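PDB 7OEC: DNA polymerase II large subunit from Pyrococcus horikoshii, which houses the intein crystallised here, a mini-intein that probably excises itself by protein splicing from a replicative DNA polymerase subunit. Local coordinates for residues 20-24 and 25-29; 107-111 and 112-116. The protein carries 2 engineered substitutions. One frame throughout, in Å; residues are numbered along the deposited sequence.

Overall arrangement
Both contacts lie where a strand ends in one intein splicing domain. Contact 1 (20-24 and 25-29) joins strand 18-23 to helix 24-29. Contact 2 (107-111 and 112-116) takes strand 105-110 into a 3-10 turn and on toward strand 119-123. Their centres are about 25 Å apart, on opposite sides of the centre of the chain. The nearest atoms are about 14 Å apart, and the two do not touch. In each, a glutamate three residues on turns back to a backbone N-H at the strand end. A bound sulfate, probably from the crystallisation liquor, lies about 6 Å from the side chain of Tyr28 in contact 1.

Contact 1: residues 20-24 and 25-29; sequences QRVTL and KELYE
Val22 meets the first turn of the helix with one methyl. Its CG2 lies 4.0 Å from CB of Leu27, and the two side chains cross at about a right angle. Val22 also packs on Ile11 and Val13 of the neighbouring strand 10-15. Thr23 comes next and caps the helix. Its OG1 sits between the backbone N and the carbonyl carbon (chi1 63°), which turns it to the helix end. There it accepts from Glu26 N at 3.0 Å. Glu26 answers in the other direction. Its extended chain passes close to the hydroxyl, with CG 3.1 Å from Thr23 OG1. Its OE1 then takes the N-H of Thr23 at 2.9 Å in a nearly straight bond (167°). That N-H meets the anti side of the carboxylate, somewhat out of its plane. Thr23 O receives Leu27 N at 2.8 Å, and Leu24 O receives Tyr28 N at 2.9 Å. The side chain of Leu24 turns to the buried side, where its CD2 is 4.1 Å from CD2 of Leu27. Phe149 and Leu151 of strand 147-153 help to cover this pair. The hydroxyl of Tyr28 makes a hydrogen bond with Glu34, beyond the two segments. The reciprocal bonds of Thr23 and Glu26 are those of a capping box, here at the N-terminus of the short helix that follows a strand in this largely beta intein domain.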
ATOM      1  N   GLN A  20       2.540  14.500   0.112  1.00 29.96           N
ATOM      2  CA  GLN A  20       3.591  14.030   0.987  1.00 30.59           C
ATOM      3  C   GLN A  20       3.384  12.585   1.333  1.00 28.56           C
ATOM      4  O   GLN A  20       2.339  12.008   1.048  1.00 26.80           O
ATOM      5  CB  GLN A  20       3.544  14.760   2.284  1.00 32.14           C
ATOM      6  CG  GLN A  20       2.256  14.662   2.924  1.00 32.58           C
ATOM      7  CD  GLN A  20       2.113  15.813   3.838  1.00 36.37           C
ATOM      8  OE1 GLN A  20       1.617  16.884   3.460  1.00 41.65           O
ATOM      9  NE2 GLN A  20       2.618  15.639   5.046  1.00 38.84           N
ATOM     10  N   ARG A  21       4.377  12.031   2.010  1.00 26.77           N
ATOM     11  CA  ARG A  21       4.338  10.647   2.439  1.00 23.91           C
ATOM     12  C   ARG A  21       4.183  10.613   3.947  1.00 22.62           C
ATOM     13  O   ARG A  21       4.828  11.384   4.660  1.00 26.88           O
ATOM     14  CB  ARG A  21       5.586   9.881   2.010  1.00 28.54           C
ATOM     15  CG  ARG A  21       5.531   9.485   0.598  1.00 32.40           C
ATOM     16  CD  ARG A  21       6.690   8.563   0.358  1.00 39.78           C
ATOM     17  NE  ARG A  21       7.140   8.908  -0.938  1.00 45.33           N
ATOM     18  CZ  ARG A  21       8.308   8.610  -1.448  1.00 46.92           C
ATOM     19  NH1 ARG A  21       8.487   9.065  -2.676  1.00 53.32           N
ATOM     20  NH2 ARG A  21       9.264   7.945  -0.753  1.00 38.80           N
ATOM     21  N   VAL A  22       3.292   9.754   4.431  1.00 21.62           N
ATOM     22  CA  VAL A  22       3.178   9.513   5.867  1.00 20.04           C
ATOM     23  C   VAL A  22       3.247   8.015   6.084  1.00 18.87           C
ATOM     24  O   VAL A  22       2.925   7.239   5.195  1.00 22.18           O
ATOM     25  CB  VAL A  22       1.877  10.070   6.470  1.00 22.08           C
ATOM     26  CG1 VAL A  22       1.809  11.566   6.298  1.00 26.22           C
ATOM     27  CG2 VAL A  22       0.691   9.448   5.826  1.00 22.38           C
ATOM     28  N   THR A  23       3.665   7.593   7.274  1.00 18.85           N
ATOM     29  CA  THR A  23       3.585   6.157   7.508  1.00 18.14           C
ATOM     30  C   THR A  23       2.133   5.769   7.766  1.00 18.40           C
ATOM     31  O   THR A  23       1.292   6.602   8.094  1.00 19.03           O
ATOM     32  CB  THR A  23       4.402   5.724   8.719  1.00 20.42           C
ATOM     33  OG1 THR A  23       3.861   6.334   9.879  1.00 22.21           O
ATOM     34  CG2 THR A  23       5.890   6.064   8.563  1.00 23.19           C
ATOM     35  N   LEU A  24       1.841   4.481   7.634  1.00 19.07           N
ATOM     36  CA  LEU A  24       0.485   4.030   7.911  1.00 19.09           C
ATOM     37  C   LEU A  24       0.127   4.238   9.375  1.00 18.27           C
ATOM     38  O   LEU A  24      -1.021   4.547   9.701  1.00 20.10           O
ATOM     39  CB  LEU A  24       0.336   2.569   7.527  1.00 20.85           C
ATOM     40  CG  LEU A  24       0.056   2.286   6.084  1.00 25.04           C
ATOM     41  CD1 LEU A  24       0.036   0.856   5.859  1.00 27.13           C
ATOM     42  CD2 LEU A  24      -1.274   2.820   5.757  1.00 31.24           C
ATOM     43  N   LYS A  25       1.080   4.042  10.278  1.00 18.60           N
ATOM     44  CA  LYS A  25       0.816   4.365  11.679  1.00 19.41           C
ATOM     45  C   LYS A  25       0.466   5.850  11.872  1.00 19.98           C
ATOM     46  O   LYS A  25      -0.489   6.197  12.596  1.00 21.07           O
ATOM     47  CB  LYS A  25       1.992   3.918  12.540  1.00 24.84           C
ATOM     48  CG  LYS A  25       1.724   4.125  14.037  1.00 31.05           C
ATOM     49  CD  LYS A  25       2.842   3.534  14.872  1.00 39.58           C
ATOM     50  CE  LYS A  25       2.885   4.227  16.230  1.00 46.54           C
ATOM     51  NZ  LYS A  25       4.236   4.057  16.944  1.00 53.90           N
ATOM     52  N   GLU A  26       1.224   6.755  11.224  1.00 19.60           N
ATOM     53  CA  GLU A  26       0.911   8.188  11.285  1.00 20.21           C
ATOM     54  C   GLU A  26      -0.444   8.476  10.654  1.00 19.19           C
ATOM     55  O   GLU A  26      -1.232   9.291  11.162  1.00 21.16           O
ATOM     56  CB  GLU A  26       1.976   9.016  10.554  1.00 23.22           C
ATOM     57  CG  GLU A  26       3.307   9.030  11.228  1.00 30.85           C
ATOM     58  CD  GLU A  26       4.376   9.777  10.389  1.00 36.35           C
ATOM     59  OE1 GLU A  26       4.425   9.705   9.105  1.00 31.32           O
ATOM     60  OE2 GLU A  26       5.189  10.435  11.057  1.00 45.90           O
ATOM     61  N   LEU A  27      -0.736   7.800   9.543  1.00 19.10           N
ATOM     62  CA  LEU A  27      -2.033   7.977   8.901  1.00 18.68           C
ATOM     63  C   LEU A  27      -3.161   7.601   9.857  1.00 18.56           C
ATOM     64  O   LEU A  27      -4.150   8.329   9.988  1.00 19.35           O
ATOM     65  CB  LEU A  27      -2.100   7.160   7.605  1.00 19.84           C
ATOM     66  CG  LEU A  27      -3.399   7.269   6.793  1.00 20.92           C
ATOM     67  CD1 LEU A  27      -3.510   8.693   6.300  1.00 24.45           C
ATOM     68  CD2 LEU A  27      -3.422   6.294   5.674  1.00 25.67           C
ATOM     69  N   TYR A  28      -3.024   6.465  10.534  1.00 18.92           N
ATOM     70  CA  TYR A  28      -4.023   6.036  11.500  1.00 18.94           C
ATOM     71  C   TYR A  28      -4.240   7.113  12.552  1.00 19.86           C
ATOM     72  O   TYR A  28      -5.379   7.390  12.947  1.00 22.62           O
ATOM     73  CB  TYR A  28      -3.561   4.697  12.105  1.00 19.98           C
ATOM     74  CG  TYR A  28      -4.565   4.114  13.053  1.00 20.00           C
ATOM     75  CD1 TYR A  28      -5.687   3.461  12.588  1.00 20.67           C
ATOM     76  CD2 TYR A  28      -4.386   4.241  14.399  1.00 22.03           C
ATOM     77  CE1 TYR A  28      -6.594   2.984  13.433  1.00 23.85           C
ATOM     78  CE2 TYR A  28      -5.280   3.746  15.276  1.00 24.92           C
ATOM     79  CZ  TYR A  28      -6.404   3.123  14.781  1.00 25.05           C
ATOM     80  OH  TYR A  28      -7.374   2.627  15.616  1.00 31.01           O
ATOM     81  N   GLU A  29      -3.153   7.745  12.992  1.00 20.23           N
ATOM     82  CA  GLU A  29      -3.213   8.792  14.003  1.00 22.84           C
ATOM     83  C   GLU A  29      -3.777  10.109  13.497  1.00 22.77           C
ATOM     84  O   GLU A  29      -4.055  10.991  14.315  1.00 26.12           O
ATOM     85  CB  GLU A  29      -1.806   9.012  14.542  1.00 27.54           C
ATOM     86  CG  GLU A  29      -1.275   7.808  15.275  1.00 36.64           C
ATOM     87  CD  GLU A  29       0.255   7.844  15.532  1.00 47.09           C
ATOM     88  OE1 GLU A  29       0.959   8.792  15.062  1.00 49.31           O
ATOM     89  OE2 GLU A  29       0.746   6.894  16.203  1.00 49.38           O
TER

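Contact 2: residues 107-111 and 112-116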
ATOM      1  N   VAL A 107      -1.946  -7.614 -12.973  1.00 20.50           N
ATOM      2  CA  VAL A 107      -2.441  -8.861 -12.433  1.00 20.11           C
ATOM      3  C   VAL A 107      -2.428  -8.749 -10.914  1.00 20.08           C
ATOM      4  O   VAL A 107      -1.412  -8.362 -10.316  1.00 20.55           O
ATOM      5  CB  VAL A 107      -1.517 -10.003 -12.875  1.00 20.31           C
ATOM      6  CG1 VAL A 107      -1.973 -11.272 -12.262  1.00 22.98           C
ATOM      7  CG2 VAL A 107      -1.500 -10.130 -14.358  1.00 25.22           C
ATOM      8  N   GLU A 108      -3.542  -9.113 -10.287  1.00 19.84           N
ATOM      9  CA  GLU A 108      -3.668  -9.080  -8.837  1.00 19.56           C
ATOM     10  C   GLU A 108      -3.437 -10.487  -8.303  1.00 21.51           C
ATOM     11  O   GLU A 108      -4.240 -11.393  -8.548  1.00 24.46           O
ATOM     12  CB  GLU A 108      -5.045  -8.549  -8.449  1.00 22.83           C
ATOM     13  CG  GLU A 108      -5.247  -8.414  -6.946  1.00 28.39           C
ATOM     14  CD  GLU A 108      -6.645  -7.889  -6.545  1.00 34.29           C
ATOM     15  OE1 GLU A 108      -7.307  -7.216  -7.357  1.00 40.81           O
ATOM     16  OE2 GLU A 108      -7.098  -8.193  -5.422  1.00 39.88           O
ATOM     17  N   LYS A 109      -2.326 -10.666  -7.591  1.00 21.63           N
ATOM     18  CA  LYS A 109      -1.896 -11.934  -7.024  1.00 23.24           C
ATOM     19  C   LYS A 109      -1.844 -11.820  -5.509  1.00 20.79           C
ATOM     20  O   LYS A 109      -1.497 -10.766  -4.988  1.00 23.62           O
ATOM     21  CB  LYS A 109      -0.416 -12.220  -7.390  1.00 25.31           C
ATOM     22  CG  LYS A 109      -0.154 -12.467  -8.838  1.00 28.95           C
ATOM     23  CD  LYS A 109       1.281 -12.923  -9.125  1.00 29.91           C
ATOM     24  CE  LYS A 109       1.449 -13.213 -10.608  1.00 35.93           C
ATOM     25  NZ  LYS A 109       2.710 -13.932 -10.849  1.00 38.56           N
ATOM     26  N   ARG A 110      -2.107 -12.906  -4.789  1.00 21.10           N
ATOM     27  CA  ARG A 110      -1.789 -12.887  -3.366  1.00 22.91           C
ATOM     28  C   ARG A 110      -0.280 -12.795  -3.202  1.00 20.99           C
ATOM     29  O   ARG A 110       0.475 -13.311  -4.024  1.00 21.19           O
ATOM     30  CB  ARG A 110      -2.326 -14.135  -2.666  1.00 29.14           C
ATOM     31  CG  ARG A 110      -3.849 -14.147  -2.626  1.00 37.40           C
ATOM     32  CD  ARG A 110      -4.422 -15.475  -2.171  1.00 46.66           C
ATOM     33  NE  ARG A 110      -4.207 -16.519  -3.169  1.00 54.62           N
ATOM     34  CZ  ARG A 110      -4.670 -17.768  -3.079  1.00 60.28           C
ATOM     35  NH1 ARG A 110      -5.396 -18.153  -2.022  1.00 60.84           N
ATOM     36  NH2 ARG A 110      -4.411 -18.638  -4.057  1.00 63.00           N
ATOM     37  N   ALA A 111       0.158 -12.152  -2.121  1.00 20.26           N
ATOM     38  CA  ALA A 111       1.579 -11.883  -1.965  1.00 18.73           C
ATOM     39  C   ALA A 111       2.401 -13.159  -2.056  1.00 21.50           C
ATOM     40  O   ALA A 111       3.476 -13.151  -2.659  1.00 22.15           O
ATOM     41  CB  ALA A 111       1.823 -11.182  -0.640  1.00 19.99           C
ATOM     42  N   PHE A 112       1.912 -14.271  -1.493  1.00 22.23           N
ATOM     43  CA  PHE A 112       2.711 -15.502  -1.490  1.00 23.23           C
ATOM     44  C   PHE A 112       2.840 -16.138  -2.871  1.00 25.14           C
ATOM     45  O   PHE A 112       3.671 -17.042  -3.047  1.00 28.01           O
ATOM     46  CB  PHE A 112       2.185 -16.546  -0.484  1.00 25.74           C
ATOM     47  CG  PHE A 112       0.887 -17.205  -0.888  1.00 32.49           C
ATOM     48  CD1 PHE A 112       0.868 -18.335  -1.702  1.00 36.45           C
ATOM     49  CD2 PHE A 112      -0.312 -16.692  -0.457  1.00 33.48           C
ATOM     50  CE1 PHE A 112      -0.336 -18.919  -2.080  1.00 37.94           C
ATOM     51  CE2 PHE A 112      -1.509 -17.251  -0.844  1.00 35.64           C
ATOM     52  CZ  PHE A 112      -1.526 -18.370  -1.659  1.00 37.18           C
ATOM     53  N   GLU A 113       2.064 -15.678  -3.845  1.00 23.58           N
ATOM     54  CA  GLU A 113       2.148 -16.169  -5.209  1.00 23.63           C
ATOM     55  C   GLU A 113       3.059 -15.332  -6.101  1.00 21.96           C
ATOM     56  O   GLU A 113       3.321 -15.738  -7.247  1.00 24.11           O
ATOM     57  CB  GLU A 113       0.764 -16.128  -5.856  1.00 25.93           C
ATOM     58  CG  GLU A 113      -0.298 -16.980  -5.230  1.00 31.99           C
ATOM     59  CD  GLU A 113      -1.768 -16.665  -5.789  1.00 39.64           C
ATOM     60  OE1 GLU A 113      -2.187 -15.490  -6.159  1.00 39.58           O
ATOM     61  OE2 GLU A 113      -2.532 -17.651  -5.842  1.00 45.97           O
ATOM     62  N   VAL A 114       3.510 -14.165  -5.627  1.00 20.02           N
ATOM     63  CA  VAL A 114       4.438 -13.356  -6.404  1.00 19.58           C
ATOM     64  C   VAL A 114       5.751 -14.114  -6.514  1.00 22.10           C
ATOM     65  O   VAL A 114       6.159 -14.822  -5.580  1.00 23.92           O
ATOM     66  CB  VAL A 114       4.617 -11.986  -5.723  1.00 20.49           C
ATOM     67  CG1 VAL A 114       5.658 -11.115  -6.459  1.00 20.40           C
ATOM     68  CG2 VAL A 114       3.291 -11.216  -5.694  1.00 20.27           C
ATOM     69  N   ARG A 115       6.430 -13.958  -7.659  1.00 21.94           N
ATOM     70  CA  ARG A 115       7.681 -14.646  -7.932  1.00 22.92           C
ATOM     71  C   ARG A 115       8.778 -13.658  -8.287  1.00 22.75           C
ATOM     72  O   ARG A 115       8.518 -12.591  -8.855  1.00 22.18           O
ATOM     73  CB  ARG A 115       7.530 -15.621  -9.100  1.00 27.11           C
ATOM     74  CG  ARG A 115       6.513 -16.786  -8.799  1.00 33.48           C
ATOM     75  CD  ARG A 115       7.080 -17.694  -7.691  1.00 39.07           C
ATOM     76  NE  ARG A 115       6.172 -18.744  -7.213  1.00 42.23           N
ATOM     77  CZ  ARG A 115       5.455 -18.709  -6.079  1.00 41.44           C
ATOM     78  NH1 ARG A 115       5.494 -17.664  -5.240  1.00 35.61           N
ATOM     79  NH2 ARG A 115       4.687 -19.756  -5.768  1.00 46.41           N
ATOM     80  N   GLU A 116      10.009 -14.041  -7.962  1.00 22.92           N
ATOM     81  CA  GLU A 116      11.144 -13.284  -8.452  1.00 23.02           C
ATOM     82  C   GLU A 116      11.027 -13.136  -9.968  1.00 22.33           C
ATOM     83  O   GLU A 116      10.690 -14.090 -10.685  1.00 23.82           O
ATOM     84  CB  GLU A 116      12.455 -13.975  -8.096  1.00 27.22           C
ATOM     85  CG  GLU A 116      12.857 -13.811  -6.689  1.00 33.72           C
ATOM     86  CD  GLU A 116      14.167 -14.568  -6.398  1.00 43.02           C
ATOM     87  OE1 GLU A 116      14.853 -15.024  -7.353  1.00 47.62           O
ATOM     88  OE2 GLU A 116      14.500 -14.724  -5.218  1.00 47.53           O
TER
HETATM   89  O   HOH W   1       5.889 -14.395  -2.769  1.00 26.42           O
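Arg110 and Glu113 close the turn with a salt bridge, and the arginine also lies beside the ring of Phe112. CB of Arg110 is 3.7 Å from Phe112 CE2. CG of Arg110 comes nearest Glu113 OE1, at 4.1 Å. CD keeps the same distance from Phe112 CE2 as CB. The chain then bends at chi3 (-69°), which brings the guanidinium to the Glu113 carboxylate while it stays beside the ring. CZ of Arg110 lies 3.5 Å from CZ of Phe112, which sits over the centre of one guanidinium face. The planes are 56° apart. NH1 of Arg110 lies 3.9 Å from Phe112 CZ. Arg110 NE makes a weak bond to Glu113 OE2. NH2 makes the firm one, 2.8 Å to the same oxygen, with OE2 close to the guanidinium plane. The carboxylate stands almost at a right angle to the guanidinium and is met from above its own plane. Its other oxygen, OE1, takes the backbone N-H of Arg110 at 2.9 Å. One carboxylate thus grips both the main chain and the side chain of Arg110. The backbone between them makes a 3-10 turn at the end of the hairpin strand 105-110. In it Glu113 N bonds to Arg110 O, and Val114 N to Ala111 O. A water donates to both Ala111 O and Val114 O. Arg115 NH1 donates to Phe112 O and Val114 O. Ala111 packs on Ile80 and Phe82 of strand 79-84, and Val114 also on Phe82. Lys109 runs alongside Val114, with its CB 4.2 Å from CG2, and its NZ reaches Asn118.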